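Auracyanin-B-2 (Chloroflexus aurantiacus, PDB 1QHQ) is a blue copper protein of the cupredoxin fold that probably serves as a soluble electron acceptor for the membrane-bound alternative complex III. Local coordinates at residues Q56-A70 / Y118-M132. Sequence-based numbering, arbitrary orientation.
Sequences QHNWVLVNGGDDVAA and YLYICTFPGHYLAGM. With CU (copper (II) ion), chain B; SO4 (sulfate ion), chain E.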
ATOM      1  N   GLN A  56      10.909   6.500  -5.859  1.00 15.06           N
ATOM      2  CA  GLN A  56      10.319   5.236  -5.467  1.00 14.40           C
ATOM      3  C   GLN A  56       9.050   5.392  -4.640  1.00 16.60           C
ATOM      4  O   GLN A  56       8.920   6.314  -3.861  1.00 16.35           O
ATOM      5  CB  GLN A  56      11.326   4.437  -4.640  1.00 12.72           C
ATOM      6  CG  GLN A  56      12.526   3.989  -5.485  1.00 12.68           C
ATOM      7  CD  GLN A  56      13.686   3.604  -4.581  1.00 17.64           C
ATOM      8  OE1 GLN A  56      14.263   4.504  -3.930  1.00 17.88           O
ATOM      9  NE2 GLN A  56      13.991   2.346  -4.485  1.00 21.70           N
ATOM     10  N   HIS A  57       8.167   4.371  -4.754  1.00 15.37           N
ATOM     11  CA  HIS A  57       6.910   4.387  -4.021  1.00 12.52           C
ATOM     12  C   HIS A  57       6.355   2.947  -3.888  1.00 14.81           C
ATOM     13  O   HIS A  57       6.614   2.091  -4.706  1.00 11.99           O
ATOM     14  CB  HIS A  57       5.826   5.130  -4.789  1.00  8.65           C
ATOM     15  CG  HIS A  57       5.955   6.602  -5.000  1.00 11.31           C
ATOM     16  ND1 HIS A  57       6.044   7.491  -3.940  1.00 14.90           N
ATOM     17  CD2 HIS A  57       5.834   7.341  -6.112  1.00 12.90           C
ATOM     18  CE1 HIS A  57       6.041   8.719  -4.418  1.00 10.43           C
ATOM     19  NE2 HIS A  57       5.926   8.673  -5.738  1.00 11.99           N
ATOM     20  N   ASN A  58       5.586   2.794  -2.796  1.00 12.19           N
ATOM     21  CA  ASN A  58       4.869   1.498  -2.655  1.00 11.08           C
ATOM     22  C   ASN A  58       3.446   1.869  -2.209  1.00 10.02           C
ATOM     23  O   ASN A  58       3.063   2.991  -2.105  1.00  9.29           O
ATOM     24  CB  ASN A  58       5.514   0.522  -1.757  1.00 10.58           C
ATOM     25  CG  ASN A  58       5.524   0.836  -0.289  1.00  8.66           C
ATOM     26  OD1 ASN A  58       5.158   1.973   0.058  1.00 11.58           O
ATOM     27  ND2 ASN A  58       5.920  -0.090   0.564  1.00 13.21           N
ATOM     28  N   TRP A  59       2.611   0.816  -2.135  1.00  8.85           N
ATOM     29  CA  TRP A  59       1.229   0.954  -1.637  1.00 10.38           C
ATOM     30  C   TRP A  59       1.078  -0.022  -0.478  1.00  8.90           C
ATOM     31  O   TRP A  59       1.352  -1.247  -0.635  1.00  8.73           O
ATOM     32  CB  TRP A  59       0.236   0.668  -2.734  1.00  9.62           C
ATOM     33  CG  TRP A  59      -1.217   0.792  -2.327  1.00  8.74           C
ATOM     34  CD1 TRP A  59      -1.960   1.923  -2.438  1.00  8.89           C
ATOM     35  CD2 TRP A  59      -2.070  -0.223  -1.795  1.00  9.88           C
ATOM     36  NE1 TRP A  59      -3.270   1.671  -2.000  1.00 11.07           N
ATOM     37  CE2 TRP A  59      -3.306   0.366  -1.573  1.00  8.70           C
ATOM     38  CE3 TRP A  59      -1.863  -1.573  -1.478  1.00  8.70           C
ATOM     39  CZ2 TRP A  59      -4.416  -0.372  -1.105  1.00  8.92           C
ATOM     40  CZ3 TRP A  59      -2.954  -2.307  -0.967  1.00 11.37           C
ATOM     41  CH2 TRP A  59      -4.182  -1.687  -0.763  1.00  9.24           C
ATOM     42  N   VAL A  60       0.699   0.496   0.673  1.00  8.52           N
ATOM     43  CA  VAL A  60       0.619  -0.279   1.903  1.00 10.35           C
ATOM     44  C   VAL A  60      -0.720  -0.041   2.605  1.00 10.30           C
ATOM     45  O   VAL A  60      -1.037   1.052   2.986  1.00  9.64           O
ATOM     46  CB  VAL A  60       1.725   0.066   2.927  1.00 10.22           C
ATOM     47  CG1 VAL A  60       1.635  -0.858   4.151  1.00 12.24           C
ATOM     48  CG2 VAL A  60       3.091  -0.102   2.269  1.00  9.77           C
ATOM     49  N   LEU A  61      -1.506  -1.140   2.721  1.00  9.99           N
ATOM     50  CA  LEU A  61      -2.810  -0.998   3.428  1.00  9.90           C
ATOM     51  C   LEU A  61      -2.639  -1.405   4.881  1.00 10.41           C
ATOM     52  O   LEU A  61      -2.126  -2.476   5.156  1.00 10.29           O
ATOM     53  CB  LEU A  61      -3.804  -1.959   2.723  1.00  9.25           C
ATOM     54  CG  LEU A  61      -5.186  -1.969   3.445  1.00  8.05           C
ATOM     55  CD1 LEU A  61      -5.826  -0.593   3.276  1.00  8.69           C
ATOM     56  CD2 LEU A  61      -6.085  -3.027   2.819  1.00 10.59           C
ATOM     57  N   VAL A  62      -3.030  -0.524   5.801  1.00 10.28           N
ATOM     58  CA  VAL A  62      -2.854  -0.818   7.212  1.00 11.02           C
ATOM     59  C   VAL A  62      -4.206  -1.038   7.899  1.00 12.27           C
ATOM     60  O   VAL A  62      -5.217  -0.551   7.443  1.00 11.71           O
ATOM     61  CB  VAL A  62      -2.029   0.226   7.955  1.00 15.85           C
ATOM     62  CG1 VAL A  62      -0.723   0.511   7.189  1.00 16.40           C
ATOM     63  CG2 VAL A  62      -2.796   1.485   8.207  1.00 15.34           C
ATOM     64  N   ASN A  63      -4.123  -1.807   8.995  1.00 12.76           N
ATOM     65  CA  ASN A  63      -5.351  -2.191   9.727  1.00 14.57           C
ATOM     66  C   ASN A  63      -5.760  -1.130  10.721  1.00 15.22           C
ATOM     67  O   ASN A  63      -5.726  -1.333  11.948  1.00 17.96           O
ATOM     68  CB  ASN A  63      -5.054  -3.534  10.397  1.00 14.98           C
ATOM     69  CG  ASN A  63      -6.275  -4.100  11.129  1.00 16.34           C
ATOM     70  OD1 ASN A  63      -6.074  -4.716  12.197  1.00 21.40           O
ATOM     71  ND2 ASN A  63      -7.446  -3.868  10.608  1.00 13.08           N
ATOM     72  N   GLY A  64      -6.048   0.079  10.237  1.00 13.43           N
ATOM     73  CA  GLY A  64      -6.382   1.183  11.125  1.00 15.06           C
ATOM     74  C   GLY A  64      -6.161   2.543  10.478  1.00 16.57           C
ATOM     75  O   GLY A  64      -6.122   2.700   9.265  1.00 13.85           O
ATOM     76  N   GLY A  65      -6.023   3.546  11.344  1.00 16.01           N
ATOM     77  CA  GLY A  65      -5.853   4.919  10.995  1.00 17.01           C
ATOM     78  C   GLY A  65      -4.387   5.374  11.178  1.00 17.06           C
ATOM     79  O   GLY A  65      -3.476   4.583  11.052  1.00 18.38           O
ATOM     80  N   ASP A  66      -4.247   6.650  11.531  1.00 17.11           N
ATOM     81  CA  ASP A  66      -2.930   7.279  11.564  1.00 19.48           C
ATOM     82  C   ASP A  66      -2.000   6.727  12.596  1.00 19.42           C
ATOM     83  O   ASP A  66      -0.785   6.602  12.320  1.00 19.18           O
ATOM     84  CB  ASP A  66      -3.030   8.792  11.630  1.00 23.90           C
ATOM     85  CG  ASP A  66      -3.366   9.394  10.269  1.00 28.35           C
ATOM     86  OD1 ASP A  66      -2.503   9.292   9.342  1.00 26.97           O
ATOM     87  OD2 ASP A  66      -4.509   9.841  10.111  1.00 31.16           O
ATOM     88  N   ASP A  67      -2.482   6.272  13.748  1.00 20.75           N
ATOM     89  CA  ASP A  67      -1.625   5.678  14.762  1.00 22.71           C
ATOM     90  C   ASP A  67      -1.044   4.360  14.317  1.00 22.87           C
ATOM     91  O   ASP A  67       0.143   4.076  14.441  1.00 21.28           O
ATOM     92  CB  ASP A  67      -2.405   5.487  16.079  1.00 28.08           C
ATOM     93  CG  ASP A  67      -2.613   6.813  16.799  1.00 33.09           C
ATOM     94  OD1 ASP A  67      -2.070   7.844  16.348  1.00 31.79           O
ATOM     95  OD2 ASP A  67      -3.336   6.805  17.821  1.00 36.11           O
ATOM     96  N   VAL A  68      -1.913   3.536  13.700  1.00 19.12           N
ATOM     97  CA  VAL A  68      -1.429   2.248  13.156  1.00 18.66           C
ATOM     98  C   VAL A  68      -0.510   2.496  11.964  1.00 16.90           C
ATOM     99  O   VAL A  68       0.561   1.868  11.836  1.00 14.98           O
ATOM    100  CB  VAL A  68      -2.654   1.398  12.780  1.00 23.05           C
ATOM    101  CG1 VAL A  68      -2.334   0.234  11.888  1.00 20.58           C
ATOM    102  CG2 VAL A  68      -3.310   0.892  14.093  1.00 22.72           C
ATOM    103  N   ALA A  69      -0.847   3.467  11.143  1.00 16.15           N
ATOM    104  CA  ALA A  69      -0.051   3.806   9.965  1.00 17.01           C
ATOM    105  C   ALA A  69       1.352   4.229  10.360  1.00 19.09           C
ATOM    106  O   ALA A  69       2.321   3.914   9.679  1.00 18.63           O
ATOM    107  CB  ALA A  69      -0.726   4.866   9.112  1.00 13.02           C
ATOM    108  N   ALA A  70       1.445   5.029  11.429  1.00 18.45           N
ATOM    109  CA  ALA A  70       2.756   5.494  11.899  1.00 17.74           C
ATOM    110  C   ALA A  70       3.591   4.336  12.374  1.00 17.69           C
ATOM    111  O   ALA A  70       4.784   4.259  12.053  1.00 18.01           O
ATOM    112  CB  ALA A  70       2.554   6.519  13.011  1.00 17.64           C
ATOM    113  N   TYR A 118      -9.896   2.335   6.488  1.00  9.63           N
ATOM    114  CA  TYR A 118      -8.519   1.905   6.651  1.00 11.15           C
ATOM    115  C   TYR A 118      -7.611   2.856   5.838  1.00 11.61           C
ATOM    116  O   TYR A 118      -8.004   3.240   4.733  1.00 13.23           O
ATOM    117  CB  TYR A 118      -8.339   0.504   6.021  1.00 10.88           C
ATOM    118  CG  TYR A 118      -9.226  -0.554   6.659  1.00 10.39           C
ATOM    119  CD1 TYR A 118     -10.513  -0.770   6.178  1.00 12.26           C
ATOM    120  CD2 TYR A 118      -8.713  -1.369   7.646  1.00 10.09           C
ATOM    121  CE1 TYR A 118     -11.303  -1.750   6.784  1.00 10.87           C
ATOM    122  CE2 TYR A 118      -9.478  -2.394   8.201  1.00 13.16           C
ATOM    123  CZ  TYR A 118     -10.776  -2.526   7.764  1.00 11.11           C
ATOM    124  OH  TYR A 118     -11.555  -3.552   8.326  1.00 11.49           O
ATOM    125  N   LEU A 119      -6.468   3.188   6.389  1.00 11.34           N
ATOM    126  CA  LEU A 119      -5.545   4.008   5.570  1.00 12.72           C
ATOM    127  C   LEU A 119      -4.683   3.096   4.701  1.00  9.90           C
ATOM    128  O   LEU A 119      -4.278   2.016   5.122  1.00  9.46           O
ATOM    129  CB  LEU A 119      -4.590   4.783   6.485  1.00 12.97           C
ATOM    130  CG  LEU A 119      -5.155   6.011   7.177  1.00 16.41           C
ATOM    131  CD1 LEU A 119      -4.039   6.642   8.038  1.00 18.12           C
ATOM    132  CD2 LEU A 119      -5.691   7.025   6.203  1.00 18.05           C
ATOM    133  N   TYR A 120      -4.344   3.629   3.527  1.00  8.18           N
ATOM    134  CA  TYR A 120      -3.244   3.077   2.741  1.00  8.99           C
ATOM    135  C   TYR A 120      -2.166   4.218   2.673  1.00  9.27           C
ATOM    136  O   TYR A 120      -2.561   5.382   2.667  1.00 10.11           O
ATOM    137  CB  TYR A 120      -3.592   2.601   1.385  1.00  8.10           C
ATOM    138  CG  TYR A 120      -4.352   3.525   0.481  1.00  7.85           C
ATOM    139  CD1 TYR A 120      -5.780   3.512   0.507  1.00  8.15           C
ATOM    140  CD2 TYR A 120      -3.727   4.384  -0.423  1.00  7.94           C
ATOM    141  CE1 TYR A 120      -6.469   4.309  -0.360  1.00  8.50           C
ATOM    142  CE2 TYR A 120      -4.446   5.189  -1.268  1.00  8.92           C
ATOM    143  CZ  TYR A 120      -5.835   5.154  -1.239  1.00  9.40           C
ATOM    144  OH  TYR A 120      -6.560   5.969  -2.064  1.00 10.58           O
ATOM    145  N   ILE A 121      -0.929   3.818   2.745  1.00 10.85           N
ATOM    146  CA  ILE A 121       0.167   4.806   2.755  1.00 10.47           C
ATOM    147  C   ILE A 121       1.275   4.291   1.858  1.00 11.41           C
ATOM    148  O   ILE A 121       1.318   3.139   1.420  1.00  9.21           O
ATOM    149  CB  ILE A 121       0.787   4.966   4.184  1.00 12.90           C
ATOM    150  CG1 ILE A 121       1.408   3.696   4.669  1.00 12.59           C
ATOM    151  CG2 ILE A 121      -0.305   5.471   5.146  1.00 11.67           C
ATOM    152  CD1 ILE A 121       2.014   3.755   6.086  1.00  9.76           C
ATOM    153  N   CYS A 122       2.265   5.159   1.642  1.00  9.50           N
ATOM    154  CA  CYS A 122       3.526   4.744   1.044  1.00 13.46           C
ATOM    155  C   CYS A 122       4.560   4.746   2.195  1.00 12.84           C
ATOM    156  O   CYS A 122       4.505   5.683   3.002  1.00 11.85           O
ATOM    157  CB  CYS A 122       3.938   5.685  -0.051  1.00 13.05           C
ATOM    158  SG  CYS A 122       5.629   5.381  -0.662  1.00 11.85           S
ATOM    159  N   THR A 123       5.385   3.743   2.289  1.00 14.02           N
ATOM    160  CA  THR A 123       6.368   3.683   3.357  1.00 11.78           C
ATOM    161  C   THR A 123       7.774   4.107   2.940  1.00 13.99           C
ATOM    162  O   THR A 123       8.653   4.016   3.815  1.00 13.99           O
ATOM    163  CB  THR A 123       6.429   2.328   4.046  1.00 12.55           C
ATOM    164  OG1 THR A 123       6.712   1.266   3.136  1.00 11.65           O
ATOM    165  CG2 THR A 123       5.085   2.083   4.753  1.00 11.26           C
ATOM    166  N   PHE A 124       7.946   4.604   1.732  1.00 12.55           N
ATOM    167  CA  PHE A 124       9.345   5.103   1.430  1.00 13.87           C
ATOM    168  C   PHE A 124       9.603   6.260   2.406  1.00 13.58           C
ATOM    169  O   PHE A 124       8.727   7.065   2.634  1.00 12.89           O
ATOM    170  CB  PHE A 124       9.358   5.614  -0.005  1.00 10.68           C
ATOM    171  CG  PHE A 124      10.812   5.791  -0.427  1.00 15.20           C
ATOM    172  CD1 PHE A 124      11.572   4.715  -0.790  1.00 14.07           C
ATOM    173  CD2 PHE A 124      11.380   7.052  -0.274  1.00 16.58           C
ATOM    174  CE1 PHE A 124      12.916   4.886  -1.104  1.00 17.67           C
ATOM    175  CE2 PHE A 124      12.724   7.217  -0.575  1.00 17.76           C
ATOM    176  CZ  PHE A 124      13.487   6.140  -0.980  1.00 19.43           C
ATOM    177  N   PRO A 125      10.787   6.290   2.995  1.00 15.66           N
ATOM    178  CA  PRO A 125      11.113   7.311   3.997  1.00 15.90           C
ATOM    179  C   PRO A 125      10.641   8.688   3.663  1.00 15.30           C
ATOM    180  O   PRO A 125      10.879   9.244   2.603  1.00 17.15           O
ATOM    181  CB  PRO A 125      12.649   7.263   4.045  1.00 14.88           C
ATOM    182  CG  PRO A 125      12.980   5.866   3.697  1.00 16.28           C
ATOM    183  CD  PRO A 125      11.922   5.417   2.693  1.00 16.21           C
ATOM    184  N   GLY A 126       9.869   9.299   4.614  1.00 15.59           N
ATOM    185  CA  GLY A 126       9.346  10.615   4.414  1.00 16.47           C
ATOM    186  C   GLY A 126       8.043  10.784   3.716  1.00 15.53           C
ATOM    187  O   GLY A 126       7.365  11.819   3.830  1.00 16.54           O
ATOM    188  N   HIS A 127       7.621   9.817   2.857  1.00 14.56           N
ATOM    189  CA  HIS A 127       6.436  10.023   2.056  1.00 13.37           C
ATOM    190  C   HIS A 127       5.145  10.044   2.861  1.00  9.69           C
ATOM    191  O   HIS A 127       4.296  10.889   2.597  1.00 12.37           O
ATOM    192  CB  HIS A 127       6.394   8.890   0.984  1.00 10.97           C
ATOM    193  CG  HIS A 127       7.466   9.108  -0.045  1.00 13.56           C
ATOM    194  ND1 HIS A 127       7.416   8.455  -1.288  1.00  9.43           N
ATOM    195  CD2 HIS A 127       8.564   9.878  -0.096  1.00 17.06           C
ATOM    196  CE1 HIS A 127       8.451   8.862  -2.034  1.00 20.94           C
ATOM    197  NE2 HIS A 127       9.126   9.705  -1.340  1.00 17.62           N
ATOM    198  N   TYR A 128       5.052   9.164   3.854  1.00 12.88           N
ATOM    199  CA  TYR A 128       3.845   9.146   4.712  1.00 15.56           C
ATOM    200  C   TYR A 128       3.699  10.447   5.487  1.00 14.15           C
ATOM    201  O   TYR A 128       2.688  11.143   5.346  1.00 15.95           O
ATOM    202  CB  TYR A 128       3.909   7.935   5.643  1.00 13.71           C
ATOM    203  CG  TYR A 128       2.820   7.967   6.712  1.00 16.80           C
ATOM    204  CD1 TYR A 128       1.497   8.120   6.360  1.00 17.85           C
ATOM    205  CD2 TYR A 128       3.176   8.005   8.054  1.00 21.38           C
ATOM    206  CE1 TYR A 128       0.512   8.276   7.323  1.00 18.30           C
ATOM    207  CE2 TYR A 128       2.198   8.162   9.035  1.00 22.78           C
ATOM    208  CZ  TYR A 128       0.883   8.243   8.659  1.00 20.72           C
ATOM    209  OH  TYR A 128      -0.094   8.442   9.626  1.00 22.23           O
ATOM    210  N   LEU A 129       4.836  10.946   6.011  1.00 16.22           N
ATOM    211  CA  LEU A 129       4.778  12.265   6.693  1.00 18.15           C
ATOM    212  C   LEU A 129       4.534  13.388   5.733  1.00 16.39           C
ATOM    213  O   LEU A 129       3.857  14.390   6.088  1.00 18.52           O
ATOM    214  CB  LEU A 129       6.078  12.515   7.462  1.00 24.73           C
ATOM    215  CG  LEU A 129       6.379  11.575   8.624  1.00 31.08           C
ATOM    216  CD1 LEU A 129       7.732  11.935   9.243  1.00 34.05           C
ATOM    217  CD2 LEU A 129       5.283  11.622   9.669  1.00 32.14           C
ATOM    218  N   ALA A 130       4.919  13.263   4.460  1.00 14.29           N
ATOM    219  CA  ALA A 130       4.642  14.260   3.474  1.00 13.89           C
ATOM    220  C   ALA A 130       3.220  14.264   2.970  1.00 13.96           C
ATOM    221  O   ALA A 130       2.859  15.091   2.128  1.00 16.19           O
ATOM    222  CB  ALA A 130       5.641  14.245   2.334  1.00 16.04           C
ATOM    223  N   GLY A 131       2.404  13.283   3.417  1.00 14.57           N
ATOM    224  CA  GLY A 131       1.016  13.212   3.056  1.00 15.36           C
ATOM    225  C   GLY A 131       0.649  12.096   2.068  1.00 12.70           C
ATOM    226  O   GLY A 131      -0.476  12.167   1.513  1.00 15.33           O
ATOM    227  N   MET A 132       1.573  11.241   1.732  1.00 12.38           N
ATOM    228  CA  MET A 132       1.293  10.177   0.736  1.00 11.17           C
ATOM    229  C   MET A 132       0.495   9.052   1.431  1.00 11.69           C
ATOM    230  O   MET A 132       1.028   8.108   1.958  1.00  9.49           O
ATOM    231  CB  MET A 132       2.565   9.609   0.141  1.00 11.34           C
ATOM    232  CG  MET A 132       2.182   8.636  -1.046  1.00  9.13           C
ATOM    233  SD  MET A 132       3.618   8.537  -2.177  1.00 11.99           S
ATOM    234  CE  MET A 132       2.907   7.312  -3.343  1.00 10.26           C
TER
HETATM  235 CU    CU B 141       6.061   7.098  -1.959  1.00 13.92          CU
HETATM  236  S   SO4 E 144      -5.768   4.059  14.819  1.00 48.82           S
HETATM  237  O1  SO4 E 144      -4.448   4.180  14.144  1.00 48.45           O
HETATM  238  O2  SO4 E 144      -5.573   3.651  16.256  1.00 50.15           O
HETATM  239  O3  SO4 E 144      -6.588   2.977  14.149  1.00 49.22           O
HETATM  240  O4  SO4 E 144      -6.500   5.359  14.751  1.00 48.75           O
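Met-132 CE lies over one face of the His-57 imidazole, a CH-pi contact 3.5 Å from the ring centroid, while Cys-122 SG sits in plane at the edge. The rings of His-57 and His-127 meet rim to rim, planes 58° apart, because both ND1 atoms bind the copper. Trp-59 NE1 rests over one face of Tyr-120, the ring planes inclined at 34°, with Tyr-120 CB over the indole toward its rim. Asp-66 OD1 lies in plane at the edge of the Tyr-128 ring, whose OH donates to its anti lone pair (2.6 Å); it also salt-bridges Lys-133. With Cys-122 SG at 2.2 Å from the copper and Met-132 SD as the longer fourth ligand (2.8 Å), this is the type I blue copper site of cupredoxins. Cys-122 SG accepts two N-H...S hydrogen bonds, from Asn-58 N (3.4 Å, nearly straight) and Phe-124 N. Asn-58 CG lies between the backbone N and carbonyl carbon (chi1 69°), turning the amide toward Thr-123: OD1 takes Thr-123 N in plane on a lone pair (2.9 Å), and ND2 gives a more bent bond to Thr-123 OG1, which also pairs with Phe-84 O. An alanine at Asn-58 would remove both clasps and is likely to leave Thr-123 N without its acceptor. Strand 60-62 pairs antiparallel with strand 116-121; strand 93-96 flanks the former, strand 133-139 the latter, and helix 66-77, on the face bearing Ile-121, packs Ala-69 against Leu-119 and Ile-121.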